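Local coordinates for protein aspartate semialdehyde dehydrogenase (Francisella tularensis subsp. tularensis, PDB 4WOJ) that probably catalyses the NADPH-dependent reductive dephosphorylation of L-aspartyl-4-phosphate to L-aspartate-semialdehyde, a shared step towards lysine, methionine and threonine, at residues Met24-Glu29 and Pro360-Leu365; Leu115-Leu120 and Thr142-Ser147; Asn301-Val306 and Leu353-Ala358. All coordinates share one frame; numbering follows the deposited sequence.

Contact 1 of 3, residues Met24-Glu29 and Pro360-Leu365; sequences MSRMIE and PLRRVL
Arg26 and Met27 meet the side chains of Arg362 and Leu365 where helix 18-30 of the Rossmann-type NAD-binding domain packs beside the long C-terminal helix 354-369. The axes approach to 10.3 Å and run in broadly the same direction, crossing at -45°. The C-terminal helix thereby returns the tail of the chain to the nucleotide-binding fold in which the chain began. It also lays Leu361, Val364 and Leu365 on Ile101 of the central parallel sheet.

Arg26 comes first. Its CB packs on CD of Arg362 at 3.8 Å, and beyond that the two guanidinium groups stand almost perpendicular, their planes 88° apart, with NH2 of Arg26 3.4 Å from NH1 of Arg362. Two donors cannot bond to each other; Glu359 OE2 forms salt bridges with both and probably makes their closeness tolerable by offsetting much of the like charge, while NH2 of Arg362 is paired with Asp32.

Met27 supplies the apolar half of the interface. Its CG touches CG of Arg362 at 3.8 Å, the two chains sliding past each other in opposite directions. A final bend (chi3 78°) then carries its methyl round to Leu365, CE to CD2 3.7 Å, the Met27 and Leu365 side chains crossing at about a right angle. One turn after Ser25, Glu29 closes the row within its own helix: its carboxylate lies at the edge of the Arg26 guanidinium, and NH1 of Arg26 gives OE1 of Glu29 a weak, charge-assisted hydrogen bond of 3.4 Å.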
# COMPACT_ATOMS: atom_id res chain seq x y z
N MET B 24 7.62 -26.94 8.85
CA MET B 24 8.39 -28.16 8.58
C MET B 24 9.75 -27.79 8.09
O MET B 24 10.76 -28.24 8.62
CB MET B 24 7.74 -29.01 7.50
CG MET B 24 6.42 -29.63 7.88
SD MET B 24 6.52 -30.49 9.43
CE MET B 24 5.58 -29.36 10.46
N SER B 25 9.81 -26.96 7.06
CA SER B 25 11.11 -26.61 6.53
C SER B 25 12.02 -25.99 7.56
O SER B 25 13.22 -26.17 7.54
CB SER B 25 10.99 -25.65 5.38
OG SER B 25 12.22 -24.94 5.24
N ARG B 26 11.44 -25.21 8.47
CA ARG B 26 12.25 -24.48 9.43
C ARG B 26 12.73 -25.41 10.52
O ARG B 26 13.84 -25.27 11.06
CB ARG B 26 11.47 -23.28 10.00
CG ARG B 26 11.46 -22.10 9.04
CD ARG B 26 12.84 -21.45 8.94
NE ARG B 26 13.30 -20.96 10.25
CZ ARG B 26 14.57 -20.84 10.62
NH1 ARG B 26 15.55 -21.15 9.78
NH2 ARG B 26 14.87 -20.38 11.83
N MET B 27 11.90 -26.41 10.80
CA MET B 27 12.29 -27.46 11.72
C MET B 27 13.39 -28.38 11.19
O MET B 27 14.34 -28.69 11.91
CB MET B 27 11.07 -28.24 12.18
CG MET B 27 10.23 -27.38 13.13
SD MET B 27 8.68 -28.14 13.64
CE MET B 27 9.27 -29.29 14.89
N ILE B 28 13.30 -28.79 9.93
CA ILE B 28 14.35 -29.64 9.35
C ILE B 28 15.69 -28.90 9.50
O ILE B 28 16.65 -29.41 10.08
CB ILE B 28 14.10 -29.88 7.86
CG1 ILE B 28 12.84 -30.72 7.63
CG2 ILE B 28 15.30 -30.51 7.21
CD1 ILE B 28 12.89 -32.10 8.20
N GLU B 29 15.70 -27.69 8.97
CA GLU B 29 16.87 -26.77 8.96
C GLU B 29 17.52 -26.57 10.34
O GLU B 29 18.74 -26.42 10.43
CB GLU B 29 16.35 -25.44 8.41
CG GLU B 29 17.35 -24.43 7.88
CD GLU B 29 16.64 -23.28 7.18
OE1 GLU B 29 15.37 -23.30 7.10
OE2 GLU B 29 17.35 -22.34 6.70
N PRO B 360 7.36 -18.10 15.17
CA PRO B 360 7.11 -17.97 16.59
C PRO B 360 6.68 -19.26 17.23
O PRO B 360 6.97 -19.54 18.42
CB PRO B 360 5.99 -16.94 16.65
CG PRO B 360 6.14 -16.16 15.38
CD PRO B 360 6.55 -17.16 14.37
N LEU B 361 5.94 -20.04 16.46
CA LEU B 361 5.38 -21.28 16.93
C LEU B 361 6.50 -22.26 17.20
O LEU B 361 6.61 -22.80 18.32
CB LEU B 361 4.37 -21.82 15.91
CG LEU B 361 3.19 -20.88 15.59
CD1 LEU B 361 2.10 -21.62 14.85
CD2 LEU B 361 2.62 -20.25 16.89
N ARG B 362 7.32 -22.49 16.16
CA ARG B 362 8.56 -23.28 16.26
C ARG B 362 9.38 -22.92 17.46
O ARG B 362 9.90 -23.77 18.15
CB ARG B 362 9.43 -23.09 15.02
CG ARG B 362 10.63 -24.02 14.96
CD ARG B 362 11.59 -23.69 13.80
NE ARG B 362 12.39 -22.49 14.04
CZ ARG B 362 13.45 -22.41 14.85
NH1 ARG B 362 14.11 -21.27 14.98
NH2 ARG B 362 13.87 -23.46 15.52
N ARG B 363 9.52 -21.64 17.72
CA ARG B 363 10.40 -21.20 18.79
C ARG B 363 9.81 -21.44 20.20
O ARG B 363 10.53 -21.70 21.15
CB ARG B 363 10.79 -19.73 18.58
CG ARG B 363 11.73 -19.52 17.37
CD ARG B 363 11.98 -18.03 17.12
NE ARG B 363 12.61 -17.46 18.30
CZ ARG B 363 13.92 -17.31 18.46
NH1 ARG B 363 14.80 -17.65 17.51
NH2 ARG B 363 14.36 -16.79 19.58
N VAL B 364 8.50 -21.36 20.33
CA VAL B 364 7.88 -21.61 21.62
C VAL B 364 7.83 -23.10 21.90
O VAL B 364 8.00 -23.54 23.05
CB VAL B 364 6.51 -20.94 21.75
CG1 VAL B 364 5.42 -21.64 20.94
CG2 VAL B 364 6.14 -20.81 23.23
N LEU B 365 7.65 -23.89 20.86
CA LEU B 365 7.81 -25.34 20.97
C LEU B 365 9.12 -25.69 21.65
O LEU B 365 9.15 -26.52 22.56
CB LEU B 365 7.79 -25.99 19.59
CG LEU B 365 8.03 -27.50 19.56
CD1 LEU B 365 7.00 -28.26 20.38
CD2 LEU B 365 8.06 -28.02 18.13

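Contact 2 of 3, residues Leu115-Leu120 and Thr142-Ser147; sequences LVLDPL and TVSLMS
Leu117 and Leu120 pack against Ser144 and Ser147 along one side of helix 141-149, and every contact across this interface is van der Waals. The CG of Leu117 lies opposite its backbone N (chi1 -174°), which sends the isopropyl fork toward the helix: CD1 lies 4.1 Å from Ser144 OG, CD2 4.0 Å from both Ser144 O and Ser147 CB. Leu120, one short turn further on, touches the same serine more tightly, its CD1 3.5 Å from Ser147 CB. The CB of Ser147 is thus touched by a methyl of each leucine.

The polar bonds do not run between the two segments. Ser147 OG turns back along its helix to donate to Val143 O at 2.6 Å, while Ser147 N reaches that oxygen at 3.0 Å from the other face of the carbonyl plane; the first bond holds the hydroxyl back against its own helix, and Val143 O accepts from two donors. Ser144 OG is hydrogen-bonded to Ser139 OG, before the helix. Just beyond the facing segment, Asn121 holds the turn into helix 118-130: its ND2 bonds Leu115 O and its OD1 accepts from Leu117 N.

Here helix 141-149 packs its flank on the turn after strand 113-116, the outermost of the parallel Rossmann sheet. The helix begins at Cys141, the predicted thioester-forming nucleophile, and a catalytic cysteine at a helix N-terminus is characteristic of this dehydrogenase family.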
# COMPACT_ATOMS: atom_id res chain seq x y z
N LEU B 115 0.15 -15.18 24.36
CA LEU B 115 0.49 -14.87 22.98
C LEU B 115 2.00 -15.01 22.89
O LEU B 115 2.69 -14.50 23.80
CB LEU B 115 0.09 -13.45 22.57
CG LEU B 115 -1.38 -13.24 22.20
CD1 LEU B 115 -1.72 -11.76 22.02
CD2 LEU B 115 -1.72 -13.97 20.92
N VAL B 116 2.51 -15.69 21.84
CA VAL B 116 3.95 -15.92 21.76
C VAL B 116 4.69 -15.07 20.72
O VAL B 116 4.39 -15.08 19.53
CB VAL B 116 4.32 -17.42 21.53
CG1 VAL B 116 3.81 -18.27 22.68
CG2 VAL B 116 3.78 -17.95 20.22
N LEU B 117 5.70 -14.35 21.20
CA LEU B 117 6.65 -13.68 20.34
C LEU B 117 7.91 -13.46 21.19
O LEU B 117 8.14 -12.38 21.77
CB LEU B 117 6.08 -12.38 19.80
CG LEU B 117 6.91 -11.63 18.75
CD1 LEU B 117 7.06 -12.42 17.49
CD2 LEU B 117 6.24 -10.30 18.44
N ASP B 118 8.72 -14.50 21.25
CA ASP B 118 9.70 -14.64 22.33
C ASP B 118 10.85 -13.62 22.29
O ASP B 118 11.43 -13.36 23.32
CB ASP B 118 10.27 -16.05 22.36
CG ASP B 118 11.18 -16.33 21.18
OD1 ASP B 118 10.64 -16.71 20.11
OD2 ASP B 118 12.40 -16.13 21.29
N PRO B 119 11.18 -13.04 21.13
CA PRO B 119 12.15 -11.94 21.23
C PRO B 119 11.60 -10.74 22.01
O PRO B 119 12.33 -9.79 22.28
CB PRO B 119 12.39 -11.56 19.76
CG PRO B 119 12.08 -12.80 19.02
CD PRO B 119 10.87 -13.33 19.72
N LEU B 120 10.31 -10.75 22.33
CA LEU B 120 9.71 -9.66 23.14
C LEU B 120 9.15 -10.10 24.49
O LEU B 120 9.14 -9.33 25.43
CB LEU B 120 8.64 -8.93 22.32
CG LEU B 120 9.18 -7.81 21.42
CD1 LEU B 120 8.09 -7.28 20.53
CD2 LEU B 120 9.74 -6.67 22.26
N THR B 142 0.50 -8.99 11.35
CA THR B 142 0.78 -7.56 11.37
C THR B 142 1.42 -7.15 12.71
O THR B 142 2.38 -6.37 12.75
CB THR B 142 -0.51 -6.76 11.09
OG1 THR B 142 -0.86 -6.93 9.72
CG2 THR B 142 -0.30 -5.25 11.36
N VAL B 143 0.92 -7.72 13.80
CA VAL B 143 1.46 -7.41 15.12
C VAL B 143 2.87 -7.99 15.28
O VAL B 143 3.77 -7.38 15.85
CB VAL B 143 0.55 -7.98 16.21
CG1 VAL B 143 0.78 -7.23 17.51
CG2 VAL B 143 -0.90 -7.85 15.82
N SER B 144 3.06 -9.20 14.77
CA SER B 144 4.33 -9.86 14.95
C SER B 144 5.38 -9.12 14.21
O SER B 144 6.47 -8.95 14.69
CB SER B 144 4.24 -11.26 14.43
OG SER B 144 3.55 -11.99 15.42
N LEU B 145 5.04 -8.66 13.02
CA LEU B 145 6.02 -8.07 12.15
C LEU B 145 6.36 -6.67 12.54
O LEU B 145 7.44 -6.21 12.31
CB LEU B 145 5.50 -8.13 10.70
CG LEU B 145 5.53 -9.58 10.20
CD1 LEU B 145 4.91 -9.73 8.83
CD2 LEU B 145 6.96 -10.06 10.18
N MET B 146 5.39 -5.96 13.10
CA MET B 146 5.59 -4.59 13.51
C MET B 146 6.42 -4.55 14.78
O MET B 146 7.40 -3.81 14.88
CB MET B 146 4.24 -3.98 13.81
CG MET B 146 4.34 -2.57 14.28
SD MET B 146 2.77 -2.17 15.04
CE MET B 146 3.34 -2.20 16.72
N SER B 147 6.01 -5.36 15.73
CA SER B 147 6.61 -5.35 17.04
C SER B 147 8.07 -5.68 16.95
O SER B 147 8.89 -5.05 17.61
CB SER B 147 5.91 -6.38 17.94
OG SER B 147 4.52 -6.10 18.02

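Contact 3 of 3, residues Asn301-Val306 and Leu353-Ala358. With NA (sodium ion), chain F.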
# COMPACT_ATOMS: atom_id res chain seq x y z
N ASN B 301 16.70 -6.73 17.95
CA ASN B 301 16.99 -8.16 17.89
C ASN B 301 17.87 -8.47 16.69
O ASN B 301 18.22 -7.61 15.94
CB ASN B 301 15.71 -9.00 17.83
CG ASN B 301 14.74 -8.48 16.83
OD1 ASN B 301 14.89 -8.71 15.62
ND2 ASN B 301 13.73 -7.72 17.32
N GLU B 302 18.25 -9.72 16.54
CA GLU B 302 19.14 -10.10 15.44
C GLU B 302 18.49 -10.02 14.07
O GLU B 302 19.20 -9.85 13.11
CB GLU B 302 19.77 -11.47 15.66
CG GLU B 302 18.79 -12.57 16.01
CD GLU B 302 19.45 -13.94 15.98
OE1 GLU B 302 20.09 -14.28 14.95
OE2 GLU B 302 19.32 -14.69 16.98
N TRP B 303 17.15 -10.09 13.99
CA TRP B 303 16.45 -10.08 12.70
C TRP B 303 16.23 -8.71 12.10
O TRP B 303 16.08 -8.59 10.90
CB TRP B 303 15.15 -10.87 12.79
CG TRP B 303 15.48 -12.22 13.22
CD1 TRP B 303 15.96 -13.25 12.42
CD2 TRP B 303 15.51 -12.71 14.56
NE1 TRP B 303 16.21 -14.36 13.18
CE2 TRP B 303 15.95 -14.07 14.50
CE3 TRP B 303 15.22 -12.13 15.79
CZ2 TRP B 303 16.10 -14.85 15.63
CZ3 TRP B 303 15.35 -12.90 16.92
CH2 TRP B 303 15.80 -14.26 16.84
N VAL B 304 16.15 -7.69 12.96
CA VAL B 304 15.93 -6.31 12.50
C VAL B 304 17.06 -5.95 11.53
O VAL B 304 18.20 -6.08 11.85
CB VAL B 304 15.91 -5.32 13.68
CG1 VAL B 304 15.98 -3.88 13.21
CG2 VAL B 304 14.65 -5.52 14.47
N LYS B 305 16.71 -5.47 10.35
CA LYS B 305 17.70 -5.14 9.33
C LYS B 305 17.44 -3.75 8.85
O LYS B 305 16.45 -3.49 8.16
CB LYS B 305 17.59 -6.14 8.19
CG LYS B 305 18.60 -5.90 7.11
CD LYS B 305 18.60 -7.09 6.16
CE LYS B 305 19.87 -7.11 5.30
NZ LYS B 305 19.62 -6.30 4.09
N VAL B 306 18.31 -2.83 9.21
CA VAL B 306 18.09 -1.46 8.83
C VAL B 306 18.55 -1.21 7.41
O VAL B 306 19.58 -1.68 6.99
CB VAL B 306 18.74 -0.50 9.78
CG1 VAL B 306 18.61 0.90 9.26
CG2 VAL B 306 18.09 -0.63 11.15
N LEU B 353 4.70 -15.74 6.25
CA LEU B 353 4.71 -17.15 6.58
C LEU B 353 5.67 -17.54 7.68
O LEU B 353 5.42 -18.46 8.43
CB LEU B 353 4.98 -17.95 5.32
CG LEU B 353 3.82 -17.85 4.33
CD1 LEU B 353 4.14 -18.48 3.00
CD2 LEU B 353 2.57 -18.51 4.87
N LEU B 354 6.76 -16.82 7.80
CA LEU B 354 7.80 -17.16 8.76
C LEU B 354 7.59 -16.37 10.07
O LEU B 354 6.93 -16.81 10.99
CB LEU B 354 9.16 -16.81 8.17
CG LEU B 354 9.66 -17.63 7.00
CD1 LEU B 354 10.83 -16.99 6.29
CD2 LEU B 354 10.06 -19.02 7.45
N TRP B 355 8.15 -15.19 10.17
CA TRP B 355 7.97 -14.42 11.42
C TRP B 355 6.49 -14.09 11.66
O TRP B 355 5.99 -14.08 12.80
CB TRP B 355 8.84 -13.18 11.45
CG TRP B 355 10.18 -13.43 12.07
CD1 TRP B 355 11.41 -13.18 11.53
CD2 TRP B 355 10.42 -14.00 13.34
NE1 TRP B 355 12.39 -13.56 12.39
CE2 TRP B 355 11.81 -14.06 13.53
CE3 TRP B 355 9.59 -14.46 14.36
CZ2 TRP B 355 12.39 -14.56 14.67
CZ3 TRP B 355 10.16 -14.95 15.49
CH2 TRP B 355 11.55 -15.00 15.65
N GLY B 356 5.78 -13.87 10.57
CA GLY B 356 4.34 -13.69 10.62
C GLY B 356 3.53 -14.88 11.08
O GLY B 356 2.43 -14.70 11.59
N ALA B 357 3.99 -16.11 10.81
CA ALA B 357 3.15 -17.25 11.18
C ALA B 357 3.91 -18.40 11.83
O ALA B 357 3.71 -18.69 12.99
CB ALA B 357 2.36 -17.72 9.97
N ALA B 358 4.79 -19.03 11.06
CA ALA B 358 5.49 -20.25 11.47
C ALA B 358 6.52 -20.09 12.55
O ALA B 358 6.60 -20.93 13.45
CB ALA B 358 6.14 -20.87 10.24
NA NA F . 21.53 -1.74 7.23
O HOH W 1 21.25 -3.22 5.64
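Trp303 turns its CG away from its own carbonyl carbon (chi1 -58°), and Trp355 adopts a chi1 of -91°, off the staggered positions; together these rotations bring the two indoles into a T-shaped, edge-to-face stack. The pair links the loop leading into the outer strand 304-307 of the mixed sheet in the dimerisation domain to the first turn of the C-terminal helix 354-369.

Trp355 presents its edge and Trp303 its face. The planes stand 71° apart, and the centroids of the two five-membered rings are separated by 4.7 Å. Two atoms of the Trp355 edge do the touching: NE1 lies over the pyrrole side of Trp303, 3.5 Å from CG, and CZ2 sits above the middle of the bicycle, 3.6 Å from CE2 of Trp303. From the other side, Glu302 CG covers the rim of Trp303 at 3.3 Å above its plane, so the indole is sandwiched between a neighbouring methylene and an aromatic edge. Leu327 and Ile329 also pack against both tryptophans.

The loop carrying Trp303 is shaped by Asn301. Its OD1 accepts from Val304 N at 3.1 Å, an Asx motif, and more weakly from Trp303 N. On the helical side, Ala358 N bonds back to Leu353 O, making the wider pi-type turn around Trp355. The Trp355 side chain comes within about 8 Å of that of the predicted nucleophile Cys141. At the far end of the strand segment, well away from the stack, the modelled sodium ion lies 2.0 Å from Val306 O, short for sodium, with a water as its other ligand.

In the fold
The C-terminal helix 354-369 serves both contact 1 and contact 3: its middle joins the nucleotide-binding domain, its first turn the loop at the edge of the dimerisation-domain sheet. Contact 2 lies beside them, tied to contact 1 by a salt bridge from Arg363 to Asp118 and by packing of Val364 on Val116, and to contact 3 by Leu145 against Trp355 and Pro119 against Trp303. Contacts 1 and 2 are buried, contact 3 only partly so. Their chemistry differs: contact 1 combines apolar packing with arginines gathered round an acid, contact 2 sets leucines on helical serines near the predicted active site, and contact 3 relies on an aromatic pair.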